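Local coordinates for protein GDP-perosamine synthase (Caulobacter crescentus, PDB 3BN1) that catalyses the pyridoxal-phosphate-dependent transfer of an amino group from L-glutamate to GDP-4-keto-6-deoxy-D-mannose, giving GDP-perosamine for bacterial O-antigen synthesis, at residues Y263-L267 against M289-R293; A311-E315 against D362-A366. All coordinates share one frame. Residues are numbered along the deposited sequence.

Contact 1: Y263-L267 against M289-R293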
loop_
_atom_site.group_PDB
_atom_site.type_symbol
_atom_site.label_atom_id
_atom_site.label_comp_id
_atom_site.label_asym_id
_atom_site.label_seq_id
_atom_site.Cartn_x
_atom_site.Cartn_y
_atom_site.Cartn_z
ATOM N N TYR A 263 -18.108 31.400 -4.123
ATOM C CA TYR A 263 -17.342 31.594 -5.362
ATOM C C TYR A 263 -18.232 32.067 -6.497
ATOM O O TYR A 263 -17.854 33.005 -7.206
ATOM C CB TYR A 263 -16.574 30.321 -5.774
ATOM C CG TYR A 263 -15.189 30.109 -5.154
ATOM C CD1 TYR A 263 -14.199 31.074 -5.224
ATOM C CD2 TYR A 263 -14.875 28.927 -4.525
ATOM C CE1 TYR A 263 -12.941 30.868 -4.644
ATOM C CE2 TYR A 263 -13.631 28.698 -3.927
ATOM C CZ TYR A 263 -12.645 29.650 -3.996
ATOM O OH TYR A 263 -11.375 29.422 -3.457
ATOM N N GLU A 264 -19.397 31.445 -6.642
ATOM C CA GLU A 264 -20.324 31.717 -7.751
ATOM C C GLU A 264 -20.824 33.136 -7.687
ATOM O O GLU A 264 -20.963 33.800 -8.697
ATOM C CB GLU A 264 -21.482 30.709 -7.776
ATOM C CG GLU A 264 -21.126 29.442 -8.554
ATOM C CD GLU A 264 -20.688 29.734 -9.992
ATOM O OE1 GLU A 264 -21.440 30.474 -10.675
ATOM O OE2 GLU A 264 -19.608 29.241 -10.432
ATOM N N GLN A 265 -21.058 33.561 -6.453
ATOM C CA GLN A 265 -21.560 34.887 -6.184
ATOM C C GLN A 265 -20.473 35.957 -6.308
ATOM O O GLN A 265 -20.641 37.030 -6.898
ATOM C CB GLN A 265 -22.151 34.932 -4.770
ATOM C CG GLN A 265 -22.738 36.308 -4.358
ATOM C CD GLN A 265 -22.664 36.606 -2.854
ATOM O OE1 GLN A 265 -22.879 35.727 -2.014
ATOM N NE2 GLN A 265 -22.372 37.858 -2.512
ATOM N N LYS A 266 -19.318 35.660 -5.745
ATOM C CA LYS A 266 -18.315 36.695 -5.728
ATOM C C LYS A 266 -17.420 36.846 -6.935
ATOM O O LYS A 266 -16.778 37.911 -7.114
ATOM C CB LYS A 266 -17.563 36.599 -4.391
ATOM C CG LYS A 266 -18.463 36.320 -3.206
ATOM C CD LYS A 266 -17.711 35.806 -1.964
ATOM C CE LYS A 266 -18.676 35.588 -0.797
ATOM N NZ LYS A 266 -18.574 36.774 0.060
ATOM N N LEU A 267 -17.378 35.790 -7.758
ATOM C CA LEU A 267 -16.483 35.727 -8.908
ATOM C C LEU A 267 -16.751 36.781 -9.929
ATOM O O LEU A 267 -15.914 37.044 -10.776
ATOM C CB LEU A 267 -16.388 34.347 -9.582
ATOM C CG LEU A 267 -15.313 33.364 -9.066
ATOM C CD1 LEU A 267 -14.946 32.351 -10.131
ATOM C CD2 LEU A 267 -14.045 33.993 -8.478
ATOM N N MET A 289 -12.480 20.438 -6.017
ATOM C CA MET A 289 -11.747 21.675 -6.199
ATOM C C MET A 289 -12.540 22.532 -7.148
ATOM O O MET A 289 -13.067 21.990 -8.142
ATOM C CB MET A 289 -10.471 21.329 -6.949
ATOM C CG MET A 289 -9.635 20.371 -6.129
ATOM S SD MET A 289 -8.136 21.106 -5.609
ATOM C CE MET A 289 -7.145 20.182 -6.802
ATOM N N TYR A 290 -12.585 23.831 -6.836
ATOM C CA TYR A 290 -13.200 24.869 -7.676
ATOM C C TYR A 290 -12.154 25.342 -8.712
ATOM O O TYR A 290 -11.119 25.908 -8.335
ATOM C CB TYR A 290 -13.746 26.002 -6.801
ATOM C CG TYR A 290 -14.561 26.986 -7.558
ATOM C CD1 TYR A 290 -13.928 28.044 -8.285
ATOM C CD2 TYR A 290 -15.960 26.878 -7.569
ATOM C CE1 TYR A 290 -14.700 29.001 -8.983
ATOM C CE2 TYR A 290 -16.741 27.842 -8.257
ATOM C CZ TYR A 290 -16.112 28.861 -8.977
ATOM O OH TYR A 290 -16.943 29.750 -9.639
ATOM N N THR A 291 -12.366 24.955 -9.983
ATOM C CA THR A 291 -11.372 25.122 -11.037
ATOM C C THR A 291 -11.756 26.154 -12.102
ATOM O O THR A 291 -12.769 26.007 -12.765
ATOM C CB THR A 291 -11.003 23.702 -11.681
ATOM O OG1 THR A 291 -10.569 22.762 -10.676
ATOM C CG2 THR A 291 -9.902 23.770 -12.768
ATOM N N VAL A 292 -10.957 27.216 -12.252
ATOM C CA VAL A 292 -11.223 28.204 -13.296
ATOM C C VAL A 292 -10.147 28.040 -14.375
ATOM O O VAL A 292 -9.116 27.384 -14.139
ATOM C CB VAL A 292 -11.076 29.687 -12.821
ATOM C CG1 VAL A 292 -12.139 30.146 -11.837
ATOM C CG2 VAL A 292 -9.704 30.017 -12.284
ATOM N N ARG A 293 -10.375 28.663 -15.537
ATOM C CA ARG A 293 -9.377 28.710 -16.600
ATOM C C ARG A 293 -9.213 30.206 -16.751
ATOM O O ARG A 293 -10.179 31.001 -16.781
ATOM C CB ARG A 293 -9.757 28.024 -17.929
ATOM C CG ARG A 293 -10.130 26.561 -17.676
ATOM C CD ARG A 293 -10.572 25.829 -18.940
ATOM N NE ARG A 293 -9.566 25.961 -19.968
ATOM C CZ ARG A 293 -9.664 25.541 -21.233
ATOM N NH1 ARG A 293 -10.746 24.902 -21.641
ATOM N NH2 ARG A 293 -8.670 25.780 -22.093
#
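Tyr290, which loses more area to this contact than any other residue, illustrates how one aromatic side chain can fasten a strand to a helix. Its ring lies in an offset stack on that of Tyr263, centroids 4.4 Å apart and planes at 20°, and Tyr263 CB also lies over the face of the Tyr290 ring, 3.7 Å from that ring's centroid, a CH-pi contact. The Tyr263 hydroxyl leaves the pair to bond the carbonyl of Pro351. The layering is that of an alpha/beta packing: the C-terminal part of helix 249-266 packs on one face of the small antiparallel sheet in this DegT/DnrJ/EryC1-family aminotransferase, and Tyr290 and Val292, two apart on strand 290-294, both point at the helix. Leu267 brings CD1 to the ring edge, 3.5 Å from Tyr290 CE1, and to 4.0 Å from Val292 CG1. At the exposed margin the phenol finds its polar partner, Tyr290 OH donating to Glu264 OE2 over 2.8 Å.

Contact 2: A311-E315 against D362-A366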
loop_
_atom_site.group_PDB
_atom_site.type_symbol
_atom_site.label_atom_id
_atom_site.label_comp_id
_atom_site.label_asym_id
_atom_site.label_seq_id
_atom_site.Cartn_x
_atom_site.Cartn_y
_atom_site.Cartn_z
ATOM N N ALA A 311 2.490 34.158 -2.303
ATOM C CA ALA A 311 3.134 35.288 -1.619
ATOM C C ALA A 311 2.051 36.016 -0.819
ATOM O O ALA A 311 2.316 36.599 0.214
ATOM C CB ALA A 311 3.764 36.259 -2.656
ATOM N N LEU A 312 0.811 35.953 -1.297
ATOM C CA LEU A 312 -0.320 36.566 -0.609
ATOM C C LEU A 312 -0.889 35.592 0.400
ATOM O O LEU A 312 -1.923 35.889 0.970
ATOM C CB LEU A 312 -1.405 37.080 -1.571
ATOM C CG LEU A 312 -0.996 38.370 -2.325
ATOM C CD1 LEU A 312 -1.637 38.595 -3.707
ATOM C CD2 LEU A 312 -1.097 39.625 -1.398
ATOM N N GLY A 313 -0.219 34.459 0.636
ATOM C CA GLY A 313 -0.700 33.490 1.628
ATOM C C GLY A 313 -1.862 32.588 1.256
ATOM O O GLY A 313 -2.573 32.052 2.139
ATOM N N ILE A 314 -2.003 32.383 -0.050
ATOM C CA ILE A 314 -3.066 31.570 -0.621
ATOM C C ILE A 314 -2.548 30.439 -1.480
ATOM O O ILE A 314 -1.871 30.642 -2.509
ATOM C CB ILE A 314 -4.052 32.406 -1.432
ATOM C CG1 ILE A 314 -4.929 33.189 -0.465
ATOM C CG2 ILE A 314 -4.966 31.540 -2.288
ATOM C CD1 ILE A 314 -5.072 34.558 -0.917
ATOM N N GLU A 315 -2.924 29.237 -1.066
ATOM C CA GLU A 315 -2.564 28.040 -1.831
ATOM C C GLU A 315 -3.485 27.808 -3.037
ATOM O O GLU A 315 -4.695 27.974 -2.951
ATOM C CB GLU A 315 -2.650 26.812 -0.938
ATOM C CG GLU A 315 -2.028 25.613 -1.645
ATOM C CD GLU A 315 -1.868 24.395 -0.786
ATOM O OE1 GLU A 315 -2.544 24.330 0.269
ATOM O OE2 GLU A 315 -1.072 23.520 -1.207
ATOM N N ASP A 362 -13.647 35.657 0.411
ATOM C CA ASP A 362 -13.484 37.039 0.005
ATOM C C ASP A 362 -11.993 37.362 -0.320
ATOM O O ASP A 362 -11.638 38.040 -1.308
ATOM C CB ASP A 362 -13.940 37.909 1.177
ATOM C CG ASP A 362 -15.446 38.068 1.229
ATOM O OD1 ASP A 362 -16.090 37.862 0.178
ATOM O OD2 ASP A 362 -15.989 38.405 2.308
ATOM N N ARG A 363 -11.139 36.862 0.550
ATOM C CA ARG A 363 -9.683 37.048 0.495
ATOM C C ARG A 363 -9.093 36.452 -0.774
ATOM O O ARG A 363 -8.322 37.098 -1.472
ATOM C CB ARG A 363 -9.081 36.351 1.712
ATOM C CG ARG A 363 -7.609 36.631 1.846
ATOM C CD ARG A 363 -7.065 36.306 3.259
ATOM N NE ARG A 363 -5.619 36.097 3.189
ATOM C CZ ARG A 363 -4.934 35.190 3.881
ATOM N NH1 ARG A 363 -5.536 34.394 4.772
ATOM N NH2 ARG A 363 -3.620 35.128 3.725
ATOM N N VAL A 364 -9.500 35.243 -1.121
ATOM C CA VAL A 364 -9.000 34.627 -2.346
ATOM C C VAL A 364 -9.418 35.497 -3.539
ATOM O O VAL A 364 -8.683 35.773 -4.483
ATOM C CB VAL A 364 -9.734 33.258 -2.472
ATOM C CG1 VAL A 364 -9.434 32.559 -3.814
ATOM C CG2 VAL A 364 -9.269 32.381 -1.393
ATOM N N ILE A 365 -10.673 35.931 -3.538
ATOM C CA ILE A 365 -11.075 36.710 -4.681
ATOM C C ILE A 365 -10.359 38.062 -4.807
ATOM O O ILE A 365 -10.096 38.527 -5.910
ATOM C CB ILE A 365 -12.576 36.924 -4.690
ATOM C CG1 ILE A 365 -13.207 35.611 -5.207
ATOM C CG2 ILE A 365 -12.917 38.166 -5.591
ATOM C CD1 ILE A 365 -14.529 35.307 -4.607
ATOM N N ALA A 366 -10.087 38.695 -3.672
ATOM C CA ALA A 366 -9.440 39.971 -3.696
ATOM C C ALA A 366 -8.024 39.789 -4.221
ATOM O O ALA A 366 -7.541 40.618 -5.010
ATOM C CB ALA A 366 -9.410 40.554 -2.300
HETATM O O HOH W 1 -4.306 37.637 1.374
#
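A Schellman motif closes helix 302-311 and shapes the surface that meets helix 358-371. Gly313, the C-prime residue, has positive phi; its N bonds back to Asp310 O, while Ile314 N reaches Leu309 O. The reversal leaves Leu312 O directed at Arg363. A water bridges the two, donating to Leu312 O at 3.0 Å and accepting from Arg363 NE at 2.7 Å; the direct bond from Arg363 NH2 to Leu312 O, at 3.3 Å, is weak. A CB on residue 313 would collide with Arg363 NH2, so the bare glycine also makes room for the guanidinium, whose NH1 bonds Pro7 O. Ile314 points at the helix, its CD1 4.2 Å from Val364 CA and its CG2 4.5 Å from Val364 CG2; CD1 also lies 4.3 Å from Arg363 CG, on the aliphatic part of that side chain. Helix 358-371 thus carries the capping loop through Arg363 and Val364, while Ile365, directed away from that loop, packs on Lys266 of helix 249-266; strand 317-318 follows the loop.

Overall arrangement
Helix 358-371 is the element that joins the two sites, whose centres lie 13 Å apart. It presents one side to the loop of contact 2 and another to the helix end of contact 1, where Lys266 NZ forms a 2.7 Å salt bridge with Asp362 OD1 and Leu267 CD2 packs 3.7 Å from Ile365 CG1. Contact 1 is the more buried, a helix on a sheet held by aromatic and aliphatic surfaces with one tyrosine-to-glutamate hydrogen bond at its exposed margin. Contact 2, farther from the chain's centre, is only partly buried; a water and one backbone carbonyl serve an arginine there, beside isoleucine-valine packing. Here the contact next to the sheet is dominated by apolar and aromatic surface.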